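Local structure of uronate dehydrogenase (Agrobacterium tumefaciens, 3RFX) at residues Glu21-Met26 with Ser187-Val192; Ala159-Gly164 with Asp183-Leu188; Pro168-Tyr173 with Asp228-Phe233; Pro242-Asp245 with Leu250-Phe253. The protein catalyses the NAD-dependent oxidation of uronates, as a Rossmann-fold enzyme related to the epimerase/dehydratase family. The protein carries 1 engineered substitution. One frame throughout, in Å; residues are numbered along the deposited sequence.

Interaction 1 (Glu21-Met26 with Ser187-Val192). With PO4 (phosphate ion), chain F.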
loop_
_atom_site.group_PDB
_atom_site.type_symbol
_atom_site.label_atom_id
_atom_site.label_comp_id
_atom_site.label_asym_id
_atom_site.label_seq_id
_atom_site.Cartn_x
_atom_site.Cartn_y
_atom_site.Cartn_z
ATOM N N GLU A 21 15.591 -36.406 17.160
ATOM C CA GLU A 21 16.988 -36.246 17.531
ATOM C C GLU A 21 17.362 -34.792 17.835
ATOM O O GLU A 21 17.983 -34.503 18.863
ATOM C CB GLU A 21 17.911 -36.795 16.437
ATOM C CG GLU A 21 19.299 -36.172 16.465
ATOM C CD GLU A 21 20.101 -36.457 15.208
ATOM O OE1 GLU A 21 19.784 -37.444 14.507
ATOM O OE2 GLU A 21 21.052 -35.691 14.924
ATOM N N ARG A 22 16.984 -33.878 16.942
ATOM C CA ARG A 22 17.471 -32.499 17.017
ATOM C C ARG A 22 16.866 -31.668 18.157
ATOM O O ARG A 22 17.517 -30.750 18.665
ATOM C CB ARG A 22 17.254 -31.779 15.681
ATOM C CG ARG A 22 18.093 -32.313 14.522
ATOM C CD ARG A 22 19.582 -32.103 14.758
ATOM N NE ARG A 22 19.925 -30.693 14.941
ATOM C CZ ARG A 22 20.177 -29.844 13.946
ATOM N NH1 ARG A 22 20.116 -30.254 12.681
ATOM N NH2 ARG A 22 20.485 -28.580 14.215
ATOM N N LEU A 23 15.632 -31.972 18.547
ATOM C CA LEU A 23 14.953 -31.183 19.591
ATOM C C LEU A 23 15.132 -31.749 21.000
ATOM O O LEU A 23 14.615 -31.188 21.968
ATOM C CB LEU A 23 13.458 -31.040 19.285
ATOM C CG LEU A 23 13.116 -30.404 17.933
ATOM C CD1 LEU A 23 11.616 -30.225 17.801
ATOM C CD2 LEU A 23 13.846 -29.087 17.769
ATOM N N ALA A 24 15.856 -32.860 21.111
ATOM C CA ALA A 24 16.105 -33.489 22.406
ATOM C C ALA A 24 16.640 -32.517 23.468
ATOM O O ALA A 24 16.172 -32.527 24.604
ATOM C CB ALA A 24 17.038 -34.693 22.251
ATOM N N PRO A 25 17.615 -31.670 23.103
ATOM C CA PRO A 25 18.185 -30.718 24.067
ATOM C C PRO A 25 17.209 -29.646 24.570
ATOM O O PRO A 25 17.548 -28.922 25.502
ATOM C CB PRO A 25 19.309 -30.047 23.270
ATOM C CG PRO A 25 19.639 -31.013 22.185
ATOM C CD PRO A 25 18.338 -31.646 21.821
ATOM N N MET A 26 16.028 -29.542 23.970
ATOM C CA MET A 26 15.091 -28.485 24.339
ATOM C C MET A 26 14.245 -28.795 25.569
ATOM O O MET A 26 13.637 -27.895 26.143
ATOM C CB MET A 26 14.156 -28.162 23.177
ATOM C CG MET A 26 14.825 -27.455 22.013
ATOM S SD MET A 26 13.549 -26.807 20.919
ATOM C CE MET A 26 12.834 -25.523 21.959
ATOM N N SER A 187 16.447 -23.959 14.497
ATOM C CA SER A 187 16.643 -22.651 15.113
ATOM C C SER A 187 15.337 -21.856 15.165
ATOM O O SER A 187 15.114 -21.088 16.104
ATOM C CB SER A 187 17.747 -21.857 14.410
ATOM O OG SER A 187 17.357 -21.528 13.092
ATOM N N LEU A 188 14.463 -22.041 14.179
ATOM C CA LEU A 188 13.165 -21.361 14.215
ATOM C C LEU A 188 12.347 -21.861 15.404
ATOM O O LEU A 188 11.738 -21.076 16.140
ATOM C CB LEU A 188 12.382 -21.583 12.911
ATOM C CG LEU A 188 10.929 -21.095 12.958
ATOM C CD1 LEU A 188 10.873 -19.579 13.176
ATOM C CD2 LEU A 188 10.154 -21.505 11.707
ATOM N N ILE A 189 12.329 -23.178 15.588
ATOM C CA ILE A 189 11.597 -23.773 16.704
ATOM C C ILE A 189 12.127 -23.252 18.046
ATOM O O ILE A 189 11.346 -22.924 18.938
ATOM C CB ILE A 189 11.620 -25.318 16.644
ATOM C CG1 ILE A 189 10.741 -25.806 15.485
ATOM C CG2 ILE A 189 11.146 -25.926 17.966
ATOM C CD1 ILE A 189 10.937 -27.263 15.137
ATOM N N GLU A 190 13.446 -23.143 18.175
ATOM C CA GLU A 190 14.041 -22.590 19.395
ATOM C C GLU A 190 13.618 -21.133 19.627
ATOM O O GLU A 190 13.302 -20.732 20.753
ATOM C CB GLU A 190 15.567 -22.733 19.363
ATOM C CG GLU A 190 15.993 -24.207 19.327
ATOM C CD GLU A 190 17.462 -24.412 19.006
ATOM O OE1 GLU A 190 18.098 -23.487 18.450
ATOM O OE2 GLU A 190 17.974 -25.515 19.297
ATOM N N ALA A 191 13.587 -20.356 18.552
ATOM C CA ALA A 191 13.184 -18.958 18.626
ATOM C C ALA A 191 11.713 -18.824 18.998
ATOM O O ALA A 191 11.340 -17.927 19.756
ATOM C CB ALA A 191 13.471 -18.241 17.294
ATOM N N VAL A 192 10.878 -19.719 18.480
ATOM C CA VAL A 192 9.448 -19.655 18.767
ATOM C C VAL A 192 9.170 -19.930 20.252
ATOM O O VAL A 192 8.363 -19.234 20.885
ATOM C CB VAL A 192 8.641 -20.637 17.888
ATOM C CG1 VAL A 192 7.219 -20.821 18.447
ATOM C CG2 VAL A 192 8.606 -20.147 16.445
HETATM P P PO4 F . 20.542 -33.740 10.331
HETATM O O1 PO4 F . 20.377 -32.874 9.103
HETATM O O2 PO4 F . 21.969 -33.653 10.814
HETATM O O3 PO4 F . 19.620 -33.257 11.423
HETATM O O4 PO4 F . 20.201 -35.170 9.987
#
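M26 CG is turned beside its backbone N (chi1 -70°), and chi2 runs on nearly straight to SD, so the sulfur reaches helix 182-194 at I189 and E190. On I189, CG1 stands beside the backbone N (chi1 -71°) and carries CD1 to L23. CG2 is anti to the backbone N and meets M26 SD. The two branches therefore meet different partners. M26 SD lies 3.9 Å from I189 CG2. The same sulfur lies 3.9 Å from E190 CG, so it touches the helix at two successive residues. M26 and I189 cross at about a right angle. So do L23 and I189, where L23 CD1 stands 4.0 Å from I189 CD1. No hydrogen bond links the segments; E190 takes part through its CG methylene. M26 N is held by L23 O at 3.0 Å in the turn that follows helix 14-22. R22 points its guanidinium elsewhere. Its NH1 gives a hydrogen bond of 3.3 Å, 164° at the hydrogen, to O3 of a phosphate ion, probably from the crystallisation liquor. That oxygen lies at the edge of the guanidinium, in its plane. R22 NH2 forms a salt bridge with D183, while H182 also binds the phosphate. L23 and I189 both rest on V69 of strand 67-70. The end of helix 14-22 and the turn after it pack on helix 182-194 over the parallel sheet, as in a Rossmann fold.

Interaction 2 (Ala159-Gly164 with Asp183-Leu188)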
loop_
_atom_site.group_PDB
_atom_site.type_symbol
_atom_site.label_atom_id
_atom_site.label_comp_id
_atom_site.label_asym_id
_atom_site.label_seq_id
_atom_site.Cartn_x
_atom_site.Cartn_y
_atom_site.Cartn_z
ATOM N N ALA A 159 2.840 -20.688 16.108
ATOM C CA ALA A 159 3.595 -20.242 14.934
ATOM C C ALA A 159 3.082 -21.024 13.732
ATOM O O ALA A 159 3.161 -22.249 13.717
ATOM C CB ALA A 159 5.091 -20.499 15.125
ATOM N N LEU A 160 2.547 -20.324 12.735
ATOM C CA LEU A 160 2.021 -20.981 11.535
ATOM C C LEU A 160 3.128 -21.083 10.489
ATOM O O LEU A 160 3.339 -20.163 9.693
ATOM C CB LEU A 160 0.838 -20.193 10.973
ATOM C CG LEU A 160 -0.302 -19.932 11.962
ATOM C CD1 LEU A 160 -1.320 -18.983 11.350
ATOM C CD2 LEU A 160 -0.951 -21.249 12.391
ATOM N N VAL A 161 3.848 -22.195 10.502
ATOM C CA VAL A 161 5.044 -22.305 9.679
ATOM C C VAL A 161 4.705 -22.923 8.326
ATOM O O VAL A 161 4.416 -24.114 8.231
ATOM C CB VAL A 161 6.143 -23.117 10.382
ATOM C CG1 VAL A 161 7.452 -23.025 9.600
ATOM C CG2 VAL A 161 6.340 -22.609 11.806
ATOM N N ARG A 162 4.721 -22.093 7.292
ATOM C CA ARG A 162 4.461 -22.547 5.930
ATOM C C ARG A 162 5.730 -23.164 5.371
ATOM O O ARG A 162 6.554 -22.490 4.752
ATOM C CB ARG A 162 3.968 -21.386 5.070
ATOM C CG ARG A 162 2.590 -20.910 5.505
ATOM C CD ARG A 162 2.083 -19.742 4.663
ATOM N NE ARG A 162 0.723 -19.369 5.052
ATOM C CZ ARG A 162 0.098 -18.279 4.621
ATOM N NH1 ARG A 162 0.712 -17.438 3.791
ATOM N NH2 ARG A 162 -1.137 -18.028 5.022
ATOM N N ILE A 163 5.900 -24.452 5.630
ATOM C CA ILE A 163 7.128 -25.150 5.232
ATOM C C ILE A 163 7.310 -25.164 3.702
ATOM O O ILE A 163 6.369 -25.451 2.965
ATOM C CB ILE A 163 7.132 -26.588 5.778
ATOM C CG1 ILE A 163 7.095 -26.557 7.312
ATOM C CG2 ILE A 163 8.375 -27.352 5.315
ATOM C CD1 ILE A 163 6.863 -27.916 7.948
ATOM N N GLY A 164 8.511 -24.823 3.248
ATOM C CA GLY A 164 8.866 -24.936 1.840
ATOM C C GLY A 164 9.219 -26.387 1.549
ATOM O O GLY A 164 8.336 -27.238 1.439
ATOM N N ASP A 183 18.857 -27.350 10.066
ATOM C CA ASP A 183 19.402 -26.379 11.015
ATOM C C ASP A 183 18.500 -25.157 11.180
ATOM O O ASP A 183 18.303 -24.672 12.298
ATOM C CB ASP A 183 20.790 -25.901 10.589
ATOM C CG ASP A 183 21.892 -26.887 10.942
ATOM O OD1 ASP A 183 21.617 -27.900 11.620
ATOM O OD2 ASP A 183 23.043 -26.632 10.538
ATOM N N ASP A 184 17.982 -24.635 10.071
ATOM C CA ASP A 184 17.156 -23.422 10.139
ATOM C C ASP A 184 15.770 -23.682 10.722
ATOM O O ASP A 184 15.203 -22.819 11.389
ATOM C CB ASP A 184 17.067 -22.726 8.768
ATOM C CG ASP A 184 18.357 -22.010 8.393
ATOM O OD1 ASP A 184 19.115 -21.616 9.300
ATOM O OD2 ASP A 184 18.618 -21.822 7.186
ATOM N N PHE A 185 15.219 -24.874 10.496
ATOM C CA PHE A 185 13.930 -25.201 11.092
ATOM C C PHE A 185 14.122 -25.393 12.602
ATOM O O PHE A 185 13.317 -24.927 13.407
ATOM C CB PHE A 185 13.313 -26.442 10.435
ATOM C CG PHE A 185 11.849 -26.627 10.725
ATOM C CD1 PHE A 185 11.150 -25.717 11.514
ATOM C CD2 PHE A 185 11.165 -27.711 10.208
ATOM C CE1 PHE A 185 9.810 -25.893 11.782
ATOM C CE2 PHE A 185 9.815 -27.895 10.475
ATOM C CZ PHE A 185 9.137 -26.982 11.264
ATOM N N VAL A 186 15.211 -26.049 12.981
ATOM C CA VAL A 186 15.519 -26.218 14.397
ATOM C C VAL A 186 15.681 -24.864 15.096
ATOM O O VAL A 186 15.108 -24.640 16.161
ATOM C CB VAL A 186 16.760 -27.093 14.613
ATOM C CG1 VAL A 186 17.182 -27.071 16.091
ATOM C CG2 VAL A 186 16.458 -28.522 14.157
ATOM N N SER A 187 16.447 -23.959 14.497
ATOM C CA SER A 187 16.643 -22.651 15.113
ATOM C C SER A 187 15.337 -21.856 15.165
ATOM O O SER A 187 15.114 -21.088 16.104
ATOM C CB SER A 187 17.747 -21.857 14.410
ATOM O OG SER A 187 17.357 -21.528 13.092
ATOM N N LEU A 188 14.463 -22.041 14.179
ATOM C CA LEU A 188 13.165 -21.361 14.215
ATOM C C LEU A 188 12.347 -21.861 15.404
ATOM O O LEU A 188 11.738 -21.076 16.140
ATOM C CB LEU A 188 12.382 -21.583 12.911
ATOM C CG LEU A 188 10.929 -21.095 12.958
ATOM C CD1 LEU A 188 10.873 -19.579 13.176
ATOM C CD2 LEU A 188 10.154 -21.505 11.707
#
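F185 and L188 of helix 183-188 bring their side chains onto V161 and I163 of strand 159-163. The first two residues of the helical segment, D183 and D184, make no such contact. D184 instead uses its carboxylate on S207 OG and the backbone N of K227. F185 comes next. Its CG lies opposite the backbone N (chi1 -164°), and this sends the ring across to the sheet. I163 CD1 meets the ring at F185 CE2, 3.9 Å away, and at F185 CZ, 4.1 Å away. The I163 side chain and F185 cross at about a right angle. V161 CG1 comes obliquely from the same side of the ring plane and more loosely, 4.3 Å from F185 CE1. V186 then turns from the strand to M19 and R22 of helix 14-22. S187 also faces elsewhere, and its OG is hydrogen-bonded to W224. One turn after F185, L188 returns to the strand. It meets V161 tip to tip, with L188 CD2 3.7 Å from V161 CG1 and 4.0 Å from V161 CG2. L188 N is held by D184 O at 3.0 Å. Helix and strand run antiparallel (171°), with axes 12.0 Å apart. F185 also stacks on F180 and touches L15 and M19. Helix 182-194 thus lies over strand 158-163, beside helix 14-22, in the beta-alpha-beta crossover from strand 158-163 to its parallel neighbour 202-205.

Interaction 3 (Pro168-Tyr173 with Asp228-Phe233)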
loop_
_atom_site.group_PDB
_atom_site.type_symbol
_atom_site.label_atom_id
_atom_site.label_comp_id
_atom_site.label_asym_id
_atom_site.label_seq_id
_atom_site.Cartn_x
_atom_site.Cartn_y
_atom_site.Cartn_z
ATOM N N PRO A 168 17.458 -32.706 3.428
ATOM C CA PRO A 168 18.885 -32.603 3.742
ATOM C C PRO A 168 19.608 -31.621 2.826
ATOM O O PRO A 168 20.535 -30.944 3.267
ATOM C CB PRO A 168 19.397 -34.030 3.511
ATOM C CG PRO A 168 18.195 -34.886 3.750
ATOM C CD PRO A 168 17.035 -34.100 3.214
ATOM N N GLU A 169 19.185 -31.547 1.567
ATOM C CA GLU A 169 19.750 -30.583 0.628
ATOM C C GLU A 169 18.762 -30.316 -0.513
ATOM O O GLU A 169 17.872 -31.126 -0.779
ATOM C CB GLU A 169 21.087 -31.094 0.070
ATOM C CG GLU A 169 20.942 -32.328 -0.789
ATOM C CD GLU A 169 22.277 -32.866 -1.311
ATOM O OE1 GLU A 169 23.322 -32.207 -1.122
ATOM O OE2 GLU A 169 22.274 -33.955 -1.920
ATOM N N PRO A 170 18.909 -29.171 -1.191
ATOM C CA PRO A 170 18.041 -28.903 -2.349
ATOM C C PRO A 170 18.315 -29.957 -3.419
ATOM O O PRO A 170 19.485 -30.286 -3.634
ATOM C CB PRO A 170 18.532 -27.535 -2.852
ATOM C CG PRO A 170 19.320 -26.946 -1.716
ATOM C CD PRO A 170 19.896 -28.104 -0.960
ATOM N N ASN A 171 17.290 -30.478 -4.078
ATOM C CA ASN A 171 17.548 -31.454 -5.146
ATOM C C ASN A 171 16.831 -31.210 -6.464
ATOM O O ASN A 171 16.826 -32.070 -7.339
ATOM C CB ASN A 171 17.279 -32.880 -4.678
ATOM C CG ASN A 171 15.895 -33.054 -4.133
ATOM O OD1 ASN A 171 14.911 -32.798 -4.826
ATOM N ND2 ASN A 171 15.800 -33.492 -2.876
ATOM N N ASN A 172 16.220 -30.043 -6.605
ATOM C CA ASN A 172 15.703 -29.628 -7.897
ATOM C C ASN A 172 15.636 -28.106 -7.959
ATOM O O ASN A 172 15.910 -27.426 -6.960
ATOM C CB ASN A 172 14.350 -30.291 -8.206
ATOM C CG ASN A 172 13.236 -29.838 -7.275
ATOM O OD1 ASN A 172 13.122 -28.660 -6.942
ATOM N ND2 ASN A 172 12.388 -30.778 -6.874
ATOM N N TYR A 173 15.280 -27.573 -9.120
ATOM C CA TYR A 173 15.349 -26.127 -9.342
ATOM C C TYR A 173 14.466 -25.343 -8.370
ATOM O O TYR A 173 14.853 -24.280 -7.877
ATOM C CB TYR A 173 14.985 -25.761 -10.786
ATOM C CG TYR A 173 15.461 -24.369 -11.157
ATOM C CD1 TYR A 173 16.710 -24.173 -11.734
ATOM C CD2 TYR A 173 14.674 -23.251 -10.892
ATOM C CE1 TYR A 173 17.162 -22.896 -12.051
ATOM C CE2 TYR A 173 15.119 -21.969 -11.201
ATOM C CZ TYR A 173 16.366 -21.803 -11.778
ATOM O OH TYR A 173 16.811 -20.530 -12.085
ATOM N N ASP A 228 21.327 -20.805 6.460
ATOM C CA ASP A 228 21.707 -21.596 5.285
ATOM C C ASP A 228 21.179 -20.947 4.007
ATOM O O ASP A 228 20.293 -20.101 4.067
ATOM C CB ASP A 228 21.222 -23.031 5.434
ATOM C CG ASP A 228 21.975 -23.780 6.533
ATOM O OD1 ASP A 228 23.220 -23.674 6.577
ATOM O OD2 ASP A 228 21.330 -24.465 7.350
ATOM N N ASN A 229 21.734 -21.330 2.859
ATOM C CA ASN A 229 21.402 -20.662 1.600
ATOM C C ASN A 229 21.449 -21.689 0.474
ATOM O O ASN A 229 22.519 -22.229 0.160
ATOM C CB ASN A 229 22.417 -19.550 1.344
ATOM C CG ASN A 229 22.061 -18.675 0.147
ATOM O OD1 ASN A 229 21.204 -19.015 -0.671
ATOM N ND2 ASN A 229 22.724 -17.529 0.052
ATOM N N ALA A 230 20.295 -21.955 -0.126
ATOM C CA ALA A 230 20.191 -22.971 -1.169
ATOM C C ALA A 230 21.030 -22.626 -2.401
ATOM O O ALA A 230 21.390 -23.508 -3.189
ATOM C CB ALA A 230 18.731 -23.165 -1.560
ATOM N N GLU A 231 21.349 -21.347 -2.569
ATOM C CA GLU A 231 22.080 -20.906 -3.755
ATOM C C GLU A 231 23.418 -21.639 -3.892
ATOM O O GLU A 231 23.925 -21.835 -5.005
ATOM C CB GLU A 231 22.291 -19.389 -3.716
ATOM C CG GLU A 231 22.854 -18.795 -5.000
ATOM C CD GLU A 231 21.925 -18.928 -6.203
ATOM O OE1 GLU A 231 20.688 -19.101 -6.034
ATOM O OE2 GLU A 231 22.448 -18.840 -7.338
ATOM N N ALA A 232 23.979 -22.059 -2.762
ATOM C CA ALA A 232 25.240 -22.799 -2.768
ATOM C C ALA A 232 25.139 -24.108 -3.564
ATOM O O ALA A 232 26.156 -24.684 -3.949
ATOM C CB ALA A 232 25.697 -23.085 -1.348
ATOM N N PHE A 233 23.914 -24.567 -3.802
ATOM C CA PHE A 233 23.683 -25.847 -4.460
ATOM C C PHE A 233 23.287 -25.725 -5.930
ATOM O O PHE A 233 22.968 -26.727 -6.568
ATOM C CB PHE A 233 22.608 -26.648 -3.718
ATOM C CG PHE A 233 23.018 -27.080 -2.333
ATOM C CD1 PHE A 233 23.572 -28.335 -2.117
ATOM C CD2 PHE A 233 22.853 -26.225 -1.250
ATOM C CE1 PHE A 233 23.949 -28.736 -0.843
ATOM C CE2 PHE A 233 23.224 -26.622 0.033
ATOM C CZ PHE A 233 23.775 -27.878 0.233
#
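P170 lays the edge of its ring over one face of F233. P170 CD lies 3.6 Å from the F233 ring centroid, only 14° off the ring normal, which makes a CH-pi contact. P170 CG follows over the side of the ring, 3.6 Å from F233 CD2. The same CG touches A230 CB at 3.8 Å, so the proline covers both residues. E169 adds a second contact. Its CG sits in the crowded position between the backbone N and the carbonyl carbon, and the extended chain beyond it passes the ring. E169 CB is 3.8 Å from F233 CE1, and E169 OE1 is 3.5 Å from the same F233 CE1. The carboxylate and ring planes stand 80° apart. No hydrogen bond joins the segments.

The next shell fixes the aromatic residue. F233 N is bonded to A230 O at 2.8 Å, and this same oxygen lies at the ring edge, in its plane. N229 begins the turn. Its OD1 accepts from E231 N at 3.0 Å, with 159° at the hydrogen. The donor lies above the carbonyl plane. N209 OD1 receives A230 N, and D210 OD1 receives N229 ND2. W179 packs on P170 and A230 and meets F233 edge-to-face. E231 pairs with R234, and more weakly, at long range, with R194 of the second subunit. This is a CH-pi contact of proline on an aromatic face between two loops, beside an Asx turn at N229 that opens the 3-10 segment before helix 234-238.

Interaction 4 (Pro242-Asp245 with Leu250-Phe253)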
loop_
_atom_site.group_PDB
_atom_site.type_symbol
_atom_site.label_atom_id
_atom_site.label_comp_id
_atom_site.label_asym_id
_atom_site.label_seq_id
_atom_site.Cartn_x
_atom_site.Cartn_y
_atom_site.Cartn_z
ATOM N N PRO A 242 17.847 -32.985 -14.978
ATOM C CA PRO A 242 17.623 -32.350 -16.281
ATOM C C PRO A 242 17.209 -30.888 -16.107
ATOM O O PRO A 242 16.582 -30.546 -15.105
ATOM C CB PRO A 242 16.448 -33.144 -16.871
ATOM C CG PRO A 242 16.279 -34.341 -16.005
ATOM C CD PRO A 242 16.803 -33.971 -14.653
ATOM N N PRO A 243 17.554 -30.028 -17.073
ATOM C CA PRO A 243 17.085 -28.638 -17.000
ATOM C C PRO A 243 15.555 -28.579 -17.076
ATOM O O PRO A 243 14.952 -29.276 -17.888
ATOM C CB PRO A 243 17.710 -27.986 -18.242
ATOM C CG PRO A 243 18.068 -29.130 -19.160
ATOM C CD PRO A 243 18.371 -30.295 -18.273
ATOM N N PRO A 244 14.921 -27.759 -16.226
ATOM C CA PRO A 244 13.453 -27.711 -16.249
ATOM C C PRO A 244 12.914 -27.170 -17.565
ATOM O O PRO A 244 13.498 -26.251 -18.136
ATOM C CB PRO A 244 13.107 -26.722 -15.117
ATOM C CG PRO A 244 14.345 -26.612 -14.289
ATOM C CD PRO A 244 15.498 -26.841 -15.231
ATOM N N ASP A 245 11.813 -27.743 -18.034
ATOM C CA ASP A 245 11.031 -27.173 -19.122
ATOM C C ASP A 245 10.301 -25.936 -18.579
ATOM O O ASP A 245 9.682 -26.000 -17.524
ATOM C CB ASP A 245 10.012 -28.217 -19.592
ATOM C CG ASP A 245 9.331 -27.841 -20.896
ATOM O OD1 ASP A 245 9.365 -28.664 -21.837
ATOM O OD2 ASP A 245 8.753 -26.745 -20.993
ATOM N N LEU A 250 6.789 -27.208 -12.045
ATOM C CA LEU A 250 7.953 -27.109 -11.168
ATOM C C LEU A 250 8.619 -25.728 -11.164
ATOM O O LEU A 250 9.195 -25.322 -10.153
ATOM C CB LEU A 250 9.011 -28.155 -11.542
ATOM C CG LEU A 250 10.304 -28.108 -10.712
ATOM C CD1 LEU A 250 10.083 -28.702 -9.325
ATOM C CD2 LEU A 250 11.440 -28.834 -11.430
ATOM N N VAL A 251 8.564 -25.022 -12.293
ATOM C CA VAL A 251 9.122 -23.675 -12.353
ATOM C C VAL A 251 8.089 -22.574 -12.631
ATOM O O VAL A 251 8.462 -21.432 -12.887
ATOM C CB VAL A 251 10.257 -23.581 -13.381
ATOM C CG1 VAL A 251 11.443 -24.469 -12.943
ATOM C CG2 VAL A 251 9.752 -23.981 -14.776
ATOM N N ARG A 252 6.803 -22.906 -12.581
ATOM C CA ARG A 252 5.765 -21.910 -12.864
ATOM C C ARG A 252 4.940 -21.513 -11.642
ATOM O O ARG A 252 4.498 -20.365 -11.531
ATOM C CB ARG A 252 4.828 -22.409 -13.965
ATOM C CG ARG A 252 5.464 -22.365 -15.363
ATOM C CD ARG A 252 4.561 -23.056 -16.374
ATOM N NE ARG A 252 3.204 -22.505 -16.354
ATOM C CZ ARG A 252 2.151 -23.062 -16.952
ATOM N NH1 ARG A 252 2.284 -24.193 -17.635
ATOM N NH2 ARG A 252 0.964 -22.485 -16.866
ATOM N N PHE A 253 4.736 -22.469 -10.742
ATOM C CA PHE A 253 3.851 -22.279 -9.596
ATOM C C PHE A 253 4.576 -22.547 -8.299
ATOM O O PHE A 253 5.403 -23.458 -8.212
ATOM C CB PHE A 253 2.625 -23.185 -9.704
ATOM C CG PHE A 253 1.767 -22.883 -10.894
ATOM C CD1 PHE A 253 0.846 -21.850 -10.855
ATOM C CD2 PHE A 253 1.901 -23.618 -12.063
ATOM C CE1 PHE A 253 0.051 -21.563 -11.954
ATOM C CE2 PHE A 253 1.112 -23.336 -13.162
ATOM C CZ PHE A 253 0.192 -22.306 -13.111
#
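P244 and V251 form the tight part of this contact, between two irregular pieces of the chain that follow helix 234-238. The first piece, P242-D245, is a proline run in polyproline II conformation. The second, L250-F253, bends back to face it after a short connection. V251 CG1 lies beside the backbone N, with chi1 at -65°, and points at the proline. It is 3.5 Å from P244 CB and 3.9 Å from P244 CG. The two side chains cross at about a right angle. V251 is buried. P196 of the second subunit packs on both P244 and V251. The apolar pair is therefore part of the subunit interface.

The other side is looser. D245 is exposed, and its side chain does not touch V251. Its OD2 instead takes the backbone N of N247, within the connection between the pieces. P242 and P243 are exposed as well and lie against a crystal neighbour. R252 is also exposed, and its side chain stays clear of the proline run. L250 points toward the first piece but stops short of it. Q120 also binds the second piece: its NE2 is hydrogen-bonded to L250 O and F253 O, and its backbone pairs with R252. No hydrogen bond crosses directly from P242-D245 to L250-F253. The remaining touch between them is backbone to methyl, with D245 O 3.4 Å from V251 CG2.

How the interactions relate
Interactions 1 and 2 share helix 182-194, with centres 10 Å apart. One side of that helix meets the end of helix 14-22; another covers strand 158-163 of the parallel sheet. V192 of interaction 1 packs on A159 of interaction 2. Interaction 3 lies 16 Å from interaction 2, centre to centre, and is probably joined to it by a hydrogen bond between D184 and D228. Interaction 4 is 15 Å beyond interaction 3, touching it through Y173 and P244. Along the chain, interaction 3 crosses both 1 and 2, while 4 comes last. The series thus runs from the Rossmann core to peripheral loops, where interactions 3 and 4 both touch the second subunit.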